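Local coordinates for protein UDP-N-acetylglucosamine pyrophosphorylase (Entamoeba histolytica, PDB 3OC9) that probably catalyses the formation of UDP-N-acetylglucosamine and diphosphate from UTP and N-acetylglucosamine 1-phosphate, the closing step of UDP-N-acetylglucosamine biosynthesis, at residues T6-V10 / L226-Q230; K179-A183 / M198-D203; S207-I213 / A319-F325; F270-A274 / V315-A319. All coordinates share one frame; numbering follows the deposited sequence. Where two conformers were deposited one is given.

Contact 1. Residues T6-V10 / L226-Q230; sequences TYQPV and LVKEQ
A single antiparallel bridge between Q8 and K228 lays the N-terminal arm of the chain along the outer part of the fold, against the first strand of the 225-229/232-236 beta hairpin. The two residues form a hydrogen-bonded pair: Q8 N donates to K228 O at 3.0 Å and K228 N returns the bond to Q8 O, each donor lying in the plane of the carbonyl it meets. Before the bridge, Y7 turns its ring over V227, whose CG2 stands 3.7 Å above the ring plane, nearer the rim than the centre, in a CH-pi contact. At the edge of the same ring, Y7 CE1 approaches E229 OE1 to 3.4 Å, with ring and carboxylate nearly perpendicular (89°); that oxygen also has a salt bridge to K234 on the other hairpin strand. After the bridge V10 points back at the strand. Its CG2, anti to the carbonyl carbon, rests on the V227 backbone, 3.5 Å from V227 C, and touches L226 CB, while its side chain also meets I233 and I324. On the Y7 side of the bridge, where the two segments part, one water donates to T6 O at 2.6 Å and accepts from Q230 N at 3.0 Å.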
loop_
_atom_site.group_PDB
_atom_site.type_symbol
_atom_site.label_atom_id
_atom_site.label_comp_id
_atom_site.label_asym_id
_atom_site.label_seq_id
_atom_site.Cartn_x
_atom_site.Cartn_y
_atom_site.Cartn_z
ATOM N N THR A 6 29.103 -12.816 -0.186
ATOM C CA THR A 6 28.245 -12.251 -1.271
ATOM C C THR A 6 26.750 -12.459 -0.957
ATOM O O THR A 6 26.397 -12.721 0.204
ATOM C CB THR A 6 28.624 -12.835 -2.655
ATOM O OG1 THR A 6 28.816 -14.252 -2.553
ATOM C CG2 THR A 6 29.919 -12.200 -3.175
ATOM N N TYR A 7 25.877 -12.339 -1.963
ATOM C CA TYR A 7 24.429 -12.525 -1.730
ATOM C C TYR A 7 24.054 -13.999 -1.474
ATOM O O TYR A 7 24.642 -14.923 -2.071
ATOM C CB TYR A 7 23.585 -11.943 -2.877
ATOM C CG TYR A 7 23.608 -10.426 -3.051
ATOM C CD1 TYR A 7 23.650 -9.564 -1.949
ATOM C CD2 TYR A 7 23.559 -9.858 -4.326
ATOM C CE1 TYR A 7 23.659 -8.167 -2.114
ATOM C CE2 TYR A 7 23.566 -8.463 -4.505
ATOM C CZ TYR A 7 23.615 -7.631 -3.390
ATOM O OH TYR A 7 23.621 -6.266 -3.555
ATOM N N GLN A 8 23.090 -14.213 -0.568
ATOM C CA GLN A 8 22.507 -15.533 -0.304
ATOM C C GLN A 8 20.958 -15.482 -0.421
ATOM O O GLN A 8 20.372 -14.411 -0.228
ATOM C CB GLN A 8 22.909 -16.033 1.093
ATOM C CG GLN A 8 24.441 -16.150 1.316
ATOM C CD GLN A 8 25.073 -17.321 0.565
ATOM O OE1 GLN A 8 24.523 -18.425 0.523
ATOM N NE2 GLN A 8 26.252 -17.087 -0.015
ATOM N N PRO A 9 20.311 -16.622 -0.757
ATOM C CA PRO A 9 18.829 -16.667 -0.877
ATOM C C PRO A 9 18.091 -16.408 0.450
ATOM O O PRO A 9 18.660 -16.612 1.534
ATOM C CB PRO A 9 18.546 -18.112 -1.335
ATOM C CG PRO A 9 19.851 -18.653 -1.815
ATOM C CD PRO A 9 20.909 -17.945 -1.026
ATOM N N VAL A 10 16.826 -15.998 0.346
ATOM C CA VAL A 10 15.943 -15.710 1.495
ATOM C C VAL A 10 14.816 -16.771 1.544
ATOM O O VAL A 10 14.148 -16.986 0.529
ATOM C CB VAL A 10 15.307 -14.284 1.349
ATOM C CG1 VAL A 10 14.279 -14.003 2.459
ATOM C CG2 VAL A 10 16.403 -13.191 1.340
ATOM N N LEU A 226 14.017 -9.840 -2.801
ATOM C CA LEU A 226 14.804 -9.849 -1.531
ATOM C C LEU A 226 16.086 -10.685 -1.639
ATOM O O LEU A 226 16.094 -11.756 -2.283
ATOM C CB LEU A 226 13.969 -10.397 -0.354
ATOM C CG LEU A 226 12.612 -9.724 -0.095
ATOM C CD1 LEU A 226 11.946 -10.358 1.121
ATOM C CD2 LEU A 226 12.735 -8.193 0.123
ATOM N N VAL A 227 17.140 -10.198 -0.981
ATOM C CA VAL A 227 18.421 -10.908 -0.873
ATOM C C VAL A 227 18.906 -10.828 0.590
ATOM O O VAL A 227 18.414 -10.004 1.354
ATOM C CB VAL A 227 19.523 -10.314 -1.833
ATOM C CG1 VAL A 227 19.076 -10.323 -3.328
ATOM C CG2 VAL A 227 19.936 -8.907 -1.397
ATOM N N LYS A 228 19.862 -11.684 0.965
ATOM C CA LYS A 228 20.486 -11.638 2.297
ATOM C C LYS A 228 21.987 -11.336 2.152
ATOM O O LYS A 228 22.659 -11.948 1.316
ATOM C CB LYS A 228 20.264 -12.973 3.036
ATOM C CG LYS A 228 20.628 -12.941 4.524
ATOM C CD LYS A 228 20.497 -14.319 5.188
ATOM C CE LYS A 228 19.069 -14.617 5.615
ATOM N NZ LYS A 228 19.006 -15.882 6.434
ATOM N N GLU A 229 22.489 -10.386 2.946
ATOM C CA GLU A 229 23.920 -10.012 2.970
ATOM C C GLU A 229 24.398 -9.866 4.423
ATOM O O GLU A 229 23.876 -9.030 5.168
ATOM C CB GLU A 229 24.132 -8.697 2.212
ATOM C CG GLU A 229 25.599 -8.270 2.034
ATOM C CD GLU A 229 25.798 -7.108 1.051
ATOM O OE1 GLU A 229 24.813 -6.514 0.565
ATOM O OE2 GLU A 229 26.966 -6.782 0.749
ATOM N N GLN A 230 25.375 -10.686 4.829
ATOM C CA GLN A 230 25.854 -10.699 6.230
ATOM C C GLN A 230 24.691 -10.755 7.254
ATOM O O GLN A 230 24.632 -9.978 8.230
ATOM C CB GLN A 230 26.822 -9.530 6.499
ATOM C CG GLN A 230 28.146 -9.632 5.717
ATOM C CD GLN A 230 29.280 -8.811 6.320
ATOM O OE1 GLN A 230 29.366 -7.598 6.111
ATOM N NE2 GLN A 230 30.182 -9.484 7.053
HETATM O O HOH W 1 26.226 -12.778 2.836
#

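Contact 2. Residues K179-A183 / M198-D203; sequences KYSVA and MIGYMD
Y180, the first residue of strand 180-184, reaches along helix 196-204 and joins it to the central mixed sheet through both apolar and polar atoms. Strand and helix segments run at 127° to each other, their axes 9.9 Å apart, which is a helix packed on the face of a sheet. The tyrosine starts at Y180 CB, which meets I199 CD1 at 4.2 Å. With CG anti to the carbonyl carbon (chi1 -62°), the ring is then carried along the helix. On one long side Y180 CD1 touches M202 CE at 3.8 Å and also lies close to M202 SD, an oblique Met-aromatic contact in which the methionine and the tyrosine run past one another head to tail; CE1 continues along M202 CG and CE. On the other side Y180 CE2 comes 3.4 Å from D203 OD1. At the tip, Y180 OH donates to D203 OD1 at 2.8 Å, and the oxygen accepts with its anti lone pair, the one facing away from OD2. D203 OD1 lies at the ring edge, near its plane, while the carboxylate plane is turned 78° from the ring. Two residues further along the strand, V182 CG2 extends the apolar part, packing on I199 CD1 at 4.0 Å and on M198 SD. D203 OD2 is held by a salt bridge to R26 of helix 21-32, so each carboxylate oxygen has its own partner. This pairing of a buried phenol and an arginine on one aspartate would be expected to favour its ionised form and to fix the rotation of the carboxylate.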
loop_
_atom_site.group_PDB
_atom_site.type_symbol
_atom_site.label_atom_id
_atom_site.label_comp_id
_atom_site.label_asym_id
_atom_site.label_seq_id
_atom_site.Cartn_x
_atom_site.Cartn_y
_atom_site.Cartn_z
ATOM N N LYS A 179 1.196 -0.431 19.031
ATOM C CA LYS A 179 2.380 -1.314 18.979
ATOM C C LYS A 179 2.786 -1.752 17.559
ATOM O O LYS A 179 3.973 -2.025 17.316
ATOM C CB LYS A 179 2.165 -2.571 19.843
ATOM C CG LYS A 179 1.900 -2.334 21.353
ATOM C CD LYS A 179 3.157 -1.802 22.061
ATOM C CE LYS A 179 2.963 -1.689 23.569
ATOM N NZ LYS A 179 4.300 -1.650 24.240
ATOM N N TYR A 180 1.810 -1.871 16.653
ATOM C CA TYR A 180 2.064 -2.346 15.263
ATOM C C TYR A 180 1.328 -1.493 14.213
ATOM O O TYR A 180 0.155 -1.185 14.405
ATOM C CB TYR A 180 1.606 -3.816 15.108
ATOM C CG TYR A 180 2.339 -4.813 15.992
ATOM C CD1 TYR A 180 3.674 -5.144 15.736
ATOM C CD2 TYR A 180 1.699 -5.428 17.086
ATOM C CE1 TYR A 180 4.367 -6.075 16.554
ATOM C CE2 TYR A 180 2.397 -6.362 17.913
ATOM C CZ TYR A 180 3.721 -6.671 17.626
ATOM O OH TYR A 180 4.439 -7.574 18.405
ATOM N N SER A 181 2.010 -1.124 13.113
ATOM C CA SER A 181 1.420 -0.302 12.025
ATOM C C SER A 181 1.643 -0.990 10.661
ATOM O O SER A 181 2.736 -1.528 10.408
ATOM C CB SER A 181 2.031 1.128 11.990
ATOM O OG SER A 181 1.839 1.859 13.220
ATOM N N VAL A 182 0.622 -1.008 9.802
ATOM C CA VAL A 182 0.783 -1.500 8.402
ATOM C C VAL A 182 0.881 -0.315 7.428
ATOM O O VAL A 182 -0.052 0.529 7.368
ATOM C CB VAL A 182 -0.380 -2.449 7.960
ATOM C CG1 VAL A 182 -0.177 -2.939 6.529
ATOM C CG2 VAL A 182 -0.521 -3.633 8.909
ATOM N N ALA A 183 2.005 -0.240 6.695
ATOM C CA ALA A 183 2.239 0.802 5.672
ATOM C C ALA A 183 2.114 0.251 4.243
ATOM O O ALA A 183 2.797 -0.724 3.894
ATOM C CB ALA A 183 3.653 1.444 5.868
ATOM N N MET A 198 -2.002 -10.954 9.570
ATOM C CA MET A 198 -0.612 -10.425 9.575
ATOM C C MET A 198 -0.204 -9.853 10.962
ATOM O O MET A 198 0.935 -10.065 11.429
ATOM C CB MET A 198 -0.494 -9.380 8.428
ATOM C CG MET A 198 0.853 -8.670 8.279
ATOM S SD MET A 198 0.688 -7.326 7.050
ATOM C CE MET A 198 2.420 -7.100 6.674
ATOM N N ILE A 199 -1.131 -9.141 11.624
ATOM C CA ILE A 199 -0.868 -8.584 12.986
ATOM C C ILE A 199 -0.584 -9.731 13.989
ATOM O O ILE A 199 0.384 -9.678 14.768
ATOM C CB ILE A 199 -2.063 -7.688 13.485
ATOM C CG1 ILE A 199 -2.286 -6.483 12.553
ATOM C CG2 ILE A 199 -1.925 -7.290 15.003
ATOM C CD1 ILE A 199 -1.135 -5.490 12.436
ATOM N N GLY A 200 -1.401 -10.785 13.940
ATOM C CA GLY A 200 -1.188 -11.955 14.815
ATOM C C GLY A 200 0.118 -12.713 14.540
ATOM O O GLY A 200 0.822 -13.145 15.478
ATOM N N TYR A 201 0.459 -12.847 13.260
ATOM C CA TYR A 201 1.723 -13.507 12.834
ATOM C C TYR A 201 2.967 -12.734 13.350
ATOM O O TYR A 201 3.880 -13.328 13.968
ATOM C CB TYR A 201 1.727 -13.683 11.297
ATOM C CG TYR A 201 2.716 -14.709 10.727
ATOM C CD1 TYR A 201 2.416 -16.074 10.743
ATOM C CD2 TYR A 201 3.931 -14.304 10.137
ATOM C CE1 TYR A 201 3.302 -17.032 10.194
ATOM C CE2 TYR A 201 4.836 -15.267 9.585
ATOM C CZ TYR A 201 4.509 -16.623 9.622
ATOM O OH TYR A 201 5.389 -17.584 9.101
ATOM N N MET A 202 3.011 -11.416 13.129
ATOM C CA MET A 202 4.153 -10.640 13.613
ATOM C C MET A 202 4.253 -10.562 15.160
ATOM O O MET A 202 5.363 -10.492 15.708
ATOM C CB MET A 202 4.332 -9.295 12.857
ATOM C CG MET A 202 3.372 -8.168 13.202
ATOM S SD MET A 202 3.732 -6.675 12.184
ATOM C CE MET A 202 5.443 -6.307 12.586
ATOM N N ASP A 203 3.119 -10.651 15.866
ATOM C CA ASP A 203 3.188 -10.614 17.343
ATOM C C ASP A 203 3.744 -11.901 17.928
ATOM O O ASP A 203 4.629 -11.852 18.792
ATOM C CB ASP A 203 1.853 -10.241 18.000
ATOM C CG ASP A 203 1.983 -10.021 19.524
ATOM O OD1 ASP A 203 2.697 -9.086 19.967
ATOM O OD2 ASP A 203 1.362 -10.792 20.274
#

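Contact 3. Residues S207-I213 / A319-F325; sequences SEICIKI and ATKVSIF
Two parallel strands of the central mixed beta sheet, 209-215 and 322-326, meet here in register from I209-V322 to K212-F325. Their backbone bonds include S323 N to I209 O, I211 N to S323 O, and F325 N to I211 O at 3.1 Å, the last nearly straight at hydrogen (177°). Ahead of the strands E208 does the joining: its OE1 accepts from both T320 N at 2.9 Å and K321 N at 3.0 Å, while its own N donates to K321 O, and a water links OE2 with T320 OG1. At the start of the C210-K212 face, S323 OG shares a 2.9 Å hydrogen bond with S207 OG from the preceding loop. Further along, K212 and F325 run alongside one another; K212 CE makes an off-centre CH-pi contact with the F325 ring, 4.2 Å from its centroid, and its NZ forms salt bridges with E332 and D195. Between these segments the I209-I211 face makes apolar contacts: I211 CD1 touches V322 CG1 at 3.8 Å and I324 CD1, and I209 CD1 meets A319 CB, ahead of the strand, at 3.6 Å. Since 209-215 also pairs antiparallel with 258-261 and 263-267, this mixed order fits the Rossmann-like GT-A sheet of nucleotidyltransferases.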
loop_
_atom_site.group_PDB
_atom_site.type_symbol
_atom_site.label_atom_id
_atom_site.label_comp_id
_atom_site.label_asym_id
_atom_site.label_seq_id
_atom_site.Cartn_x
_atom_site.Cartn_y
_atom_site.Cartn_z
ATOM N N SER A 207 8.427 -9.968 15.554
ATOM C CA SER A 207 9.151 -9.324 14.425
ATOM C C SER A 207 9.272 -7.804 14.607
ATOM O O SER A 207 8.334 -7.186 15.136
ATOM C CB SER A 207 8.382 -9.558 13.103
ATOM O OG SER A 207 8.187 -10.944 12.823
ATOM N N GLU A 208 10.391 -7.215 14.144
ATOM C CA GLU A 208 10.507 -5.742 13.874
ATOM C C GLU A 208 9.828 -5.317 12.549
ATOM O O GLU A 208 9.166 -4.267 12.476
ATOM C CB GLU A 208 11.986 -5.322 13.836
ATOM C CG GLU A 208 12.664 -5.340 15.230
ATOM C CD GLU A 208 14.180 -5.222 15.128
ATOM O OE1 GLU A 208 14.784 -6.018 14.391
ATOM O OE2 GLU A 208 14.768 -4.361 15.815
ATOM N N ILE A 209 10.041 -6.118 11.501
ATOM C CA ILE A 209 9.403 -5.917 10.181
ATOM C C ILE A 209 8.785 -7.242 9.706
ATOM O O ILE A 209 9.445 -8.313 9.813
ATOM C CB ILE A 209 10.412 -5.419 9.071
ATOM C CG1 ILE A 209 11.348 -4.318 9.598
ATOM C CG2 ILE A 209 9.622 -4.914 7.803
ATOM C CD1 ILE A 209 12.474 -3.907 8.600
ATOM N N CYS A 210 7.542 -7.180 9.194
ATOM C CA CYS A 210 6.914 -8.301 8.480
ATOM C C CYS A 210 6.672 -7.852 7.008
ATOM O O CYS A 210 5.870 -6.908 6.753
ATOM C CB CYS A 210 5.602 -8.736 9.172
ATOM S SG CYS A 210 4.713 -10.163 8.365
ATOM N N ILE A 211 7.336 -8.522 6.055
ATOM C CA ILE A 211 7.314 -8.124 4.612
ATOM C C ILE A 211 6.412 -9.070 3.784
ATOM O O ILE A 211 6.743 -10.262 3.673
ATOM C CB ILE A 211 8.757 -8.158 3.974
ATOM C CG1 ILE A 211 9.756 -7.348 4.819
ATOM C CG2 ILE A 211 8.735 -7.633 2.512
ATOM C CD1 ILE A 211 11.295 -7.541 4.406
ATOM N N LYS A 212 5.304 -8.556 3.219
ATOM C CA LYS A 212 4.464 -9.364 2.282
ATOM C C LYS A 212 5.129 -9.498 0.890
ATOM O O LYS A 212 5.662 -8.514 0.350
ATOM C CB LYS A 212 2.996 -8.827 2.183
ATOM C CG LYS A 212 2.081 -9.360 3.353
ATOM C CD LYS A 212 0.671 -8.715 3.373
ATOM C CE LYS A 212 -0.334 -9.536 4.228
ATOM N NZ LYS A 212 -1.743 -8.908 4.220
ATOM N N ILE A 213 5.111 -10.715 0.325
ATOM C CA ILE A 213 5.733 -10.987 -0.989
ATOM C C ILE A 213 4.803 -11.789 -1.905
ATOM O O ILE A 213 3.884 -12.489 -1.419
ATOM C CB ILE A 213 7.167 -11.686 -0.884
ATOM C CG1 ILE A 213 7.104 -13.126 -0.310
ATOM C CG2 ILE A 213 8.147 -10.811 -0.049
ATOM C CD1 ILE A 213 6.789 -14.281 -1.378
ATOM N N ALA A 319 17.140 -3.839 10.581
ATOM C CA ALA A 319 16.450 -4.839 11.431
ATOM C C ALA A 319 17.226 -6.153 11.668
ATOM O O ALA A 319 17.920 -6.625 10.760
ATOM C CB ALA A 319 15.070 -5.146 10.837
ATOM N N THR A 320 17.081 -6.752 12.864
ATOM C CA THR A 320 17.620 -8.118 13.132
ATOM C C THR A 320 16.537 -9.219 13.223
ATOM O O THR A 320 16.863 -10.425 13.208
ATOM C CB THR A 320 18.500 -8.222 14.435
ATOM O OG1 THR A 320 17.717 -7.898 15.586
ATOM C CG2 THR A 320 19.737 -7.310 14.373
ATOM N N LYS A 321 15.266 -8.822 13.337
ATOM C CA LYS A 321 14.163 -9.802 13.410
ATOM C C LYS A 321 13.140 -9.491 12.310
ATOM O O LYS A 321 12.345 -8.535 12.439
ATOM C CB LYS A 321 13.490 -9.770 14.779
ATOM C CG LYS A 321 14.451 -10.104 15.946
ATOM C CD LYS A 321 13.758 -9.995 17.306
ATOM C CE LYS A 321 12.875 -11.199 17.638
ATOM N NZ LYS A 321 13.470 -12.503 17.231
ATOM N N VAL A 322 13.176 -10.286 11.235
ATOM C CA VAL A 322 12.315 -10.031 10.043
ATOM C C VAL A 322 11.585 -11.321 9.636
ATOM O O VAL A 322 12.227 -12.388 9.519
ATOM C CB VAL A 322 13.170 -9.547 8.822
ATOM C CG1 VAL A 322 12.300 -9.378 7.539
ATOM C CG2 VAL A 322 13.943 -8.248 9.142
ATOM N N SER A 323 10.263 -11.253 9.457
ATOM C CA SER A 323 9.503 -12.391 8.917
ATOM C C SER A 323 9.002 -12.099 7.475
ATOM O O SER A 323 8.755 -10.920 7.126
ATOM C CB SER A 323 8.357 -12.776 9.884
ATOM O OG SER A 323 7.438 -11.708 10.106
ATOM N N ILE A 324 8.876 -13.160 6.655
ATOM C CA ILE A 324 8.462 -13.064 5.237
ATOM C C ILE A 324 7.129 -13.825 5.038
ATOM O O ILE A 324 7.053 -15.040 5.278
ATOM C CB ILE A 324 9.575 -13.639 4.275
ATOM C CG1 ILE A 324 10.965 -13.060 4.601
ATOM C CG2 ILE A 324 9.222 -13.420 2.774
ATOM C CD1 ILE A 324 11.041 -11.514 4.602
ATOM N N PHE A 325 6.090 -13.101 4.606
ATOM C CA PHE A 325 4.665 -13.582 4.543
ATOM C C PHE A 325 4.198 -13.680 3.075
ATOM O O PHE A 325 4.008 -12.642 2.401
ATOM C CB PHE A 325 3.818 -12.554 5.359
ATOM C CG PHE A 325 2.343 -12.929 5.629
ATOM C CD1 PHE A 325 1.411 -13.020 4.598
ATOM C CD2 PHE A 325 1.891 -13.072 6.951
ATOM C CE1 PHE A 325 0.040 -13.291 4.866
ATOM C CE2 PHE A 325 0.534 -13.345 7.237
ATOM C CZ PHE A 325 -0.390 -13.457 6.181
HETATM O O HOH W 2 17.370 -4.855 16.195
#

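Contact 4. Residues F270-A274 / V315-A319; sequences FLEKA and VFPLA
F270 drives its ring between the helix 268-274 and the 3-10 turn at 315-318, touching V315, L318 and A319 in turn. Because CG stands anti to the backbone N (chi1 -179°), the ring leaves the helix toward the turn: F270 CE1 meets V315 CG1 at 4.2 Å, while F270 CE2 meets A319 CB at 3.8 Å and L318 CD2 at 4.1 Å. The carbonyl oxygen of V315 lies in the ring plane at the edge, 4.0 Å from F270 CZ. One helical turn on, A274 CB packs on V315 CG2 at 3.8 Å, while L318 CD2 rests against the end of the helix, touching A274 CA and lying 4.0 Å from K273 O. No hydrogen bond crosses between the segments. Each is instead braced internally: A274 N bonds to F270 O in the helix, and L318 N and A319 N bond to V315 O and F316 O in the turn. Outward from this shell, F270 N is hydrogen-bonded to S267 OG at the start of the helix, I209 on the neighbouring strand backs the phenylalanine ring, and F161 of helix 160-166 covers both A274 and V315. F316 turns from the helix to pack on I209 and I211. The short helix 268-274 and the 3-10 segment 315-318 thus pack on each other beside the central sheet, as helices and loops flank the sheet of a GT-A-type alpha/beta domain.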
loop_
_atom_site.group_PDB
_atom_site.type_symbol
_atom_site.label_atom_id
_atom_site.label_comp_id
_atom_site.label_asym_id
_atom_site.label_seq_id
_atom_site.Cartn_x
_atom_site.Cartn_y
_atom_site.Cartn_z
ATOM N N PHE A 270 10.698 -0.319 16.403
ATOM C CA PHE A 270 11.499 -0.262 15.164
ATOM C C PHE A 270 11.381 1.109 14.459
ATOM O O PHE A 270 12.397 1.660 14.003
ATOM C CB PHE A 270 11.235 -1.439 14.172
ATOM C CG PHE A 270 12.091 -1.349 12.914
ATOM C CD1 PHE A 270 11.570 -0.829 11.736
ATOM C CD2 PHE A 270 13.453 -1.712 12.943
ATOM C CE1 PHE A 270 12.384 -0.682 10.587
ATOM C CE2 PHE A 270 14.271 -1.579 11.805
ATOM C CZ PHE A 270 13.737 -1.078 10.624
ATOM N N LEU A 271 10.165 1.660 14.390
ATOM C CA LEU A 271 9.959 3.004 13.817
ATOM C C LEU A 271 10.799 4.070 14.559
ATOM O O LEU A 271 11.331 4.992 13.934
ATOM C CB LEU A 271 8.460 3.402 13.809
ATOM C CG LEU A 271 7.519 2.602 12.879
ATOM C CD1 LEU A 271 6.079 3.048 13.087
ATOM C CD2 LEU A 271 7.911 2.710 11.399
ATOM N N GLU A 272 10.934 3.926 15.879
ATOM C CA GLU A 272 11.818 4.831 16.662
ATOM C C GLU A 272 13.290 4.754 16.221
ATOM O O GLU A 272 13.953 5.813 16.081
ATOM C CB GLU A 272 11.629 4.627 18.183
ATOM C CG GLU A 272 10.233 5.065 18.674
ATOM C CD GLU A 272 9.900 4.673 20.113
ATOM O OE1 GLU A 272 10.193 3.523 20.534
ATOM O OE2 GLU A 272 9.308 5.516 20.826
ATOM N N LYS A 273 13.792 3.534 15.965
ATOM C CA LYS A 273 15.165 3.347 15.422
ATOM C C LYS A 273 15.313 3.903 14.012
ATOM O O LYS A 273 16.294 4.591 13.702
ATOM C CB LYS A 273 15.595 1.866 15.430
ATOM C CG LYS A 273 15.619 1.197 16.786
ATOM C CD LYS A 273 16.214 -0.228 16.687
ATOM C CE LYS A 273 16.449 -0.850 18.072
ATOM N NZ LYS A 273 15.194 -0.921 18.904
ATOM N N ALA A 274 14.323 3.629 13.154
ATOM C CA ALA A 274 14.354 4.060 11.756
ATOM C C ALA A 274 14.434 5.588 11.581
ATOM O O ALA A 274 15.085 6.081 10.637
ATOM C CB ALA A 274 13.132 3.492 10.990
ATOM N N VAL A 315 15.803 0.970 4.505
ATOM C CA VAL A 315 15.814 0.783 5.974
ATOM C C VAL A 315 15.834 -0.705 6.407
ATOM O O VAL A 315 16.222 -1.011 7.540
ATOM C CB VAL A 315 14.668 1.571 6.703
ATOM C CG1 VAL A 315 13.376 0.751 6.817
ATOM C CG2 VAL A 315 15.146 2.027 8.097
ATOM N N PHE A 316 15.480 -1.611 5.491
ATOM C CA PHE A 316 15.376 -3.055 5.833
ATOM C C PHE A 316 16.623 -3.681 6.524
ATOM O O PHE A 316 16.455 -4.473 7.471
ATOM C CB PHE A 316 14.924 -3.937 4.627
ATOM C CG PHE A 316 13.481 -3.711 4.129
ATOM C CD1 PHE A 316 12.577 -2.827 4.746
ATOM C CD2 PHE A 316 13.041 -4.435 3.001
ATOM C CE1 PHE A 316 11.243 -2.660 4.226
ATOM C CE2 PHE A 316 11.705 -4.276 2.470
ATOM C CZ PHE A 316 10.808 -3.402 3.095
ATOM N N PRO A 317 17.869 -3.341 6.076
ATOM C CA PRO A 317 19.042 -3.995 6.724
ATOM C C PRO A 317 19.347 -3.542 8.178
ATOM O O PRO A 317 20.188 -4.165 8.867
ATOM C CB PRO A 317 20.219 -3.695 5.770
ATOM C CG PRO A 317 19.730 -2.661 4.799
ATOM C CD PRO A 317 18.225 -2.624 4.829
ATOM N N LEU A 318 18.660 -2.493 8.646
ATOM C CA LEU A 318 18.759 -2.074 10.060
ATOM C C LEU A 318 18.158 -3.109 11.035
ATOM O O LEU A 318 18.608 -3.243 12.189
ATOM C CB LEU A 318 18.108 -0.686 10.255
ATOM C CG LEU A 318 18.108 -0.019 11.651
ATOM C CD1 LEU A 318 19.522 0.281 12.144
ATOM C CD2 LEU A 318 17.282 1.259 11.631
ATOM N N ALA A 319 17.140 -3.839 10.581
ATOM C CA ALA A 319 16.450 -4.839 11.431
ATOM C C ALA A 319 17.226 -6.153 11.668
ATOM O O ALA A 319 17.920 -6.625 10.760
ATOM C CB ALA A 319 15.070 -5.146 10.837
#

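How the contacts relate
Contacts 2, 3 and 4 are buried around the central sheet, whereas contact 1 lies further out and is only partly buried. Contact 3 joins two strands of that sheet, and contacts 2 and 4 set helical elements against it: M198 CE comes within 3.5 Å of C210 O, and I209 CD1 within 3.7 Å of F270 CZ. A319 belongs to contacts 3 and 4 alike. Contact 1 reaches contact 3 through L226 CD1, 3.8 Å from I324 CD1. Their chemistry differs accordingly: contact 3 is held by a run of backbone bonds and contact 1 by a single bridge with two, joined by side-chain packing; contact 4 has apolar contacts across its segments, and contact 2 combines methionine and isoleucine packing with a buried tyrosine-aspartate bond.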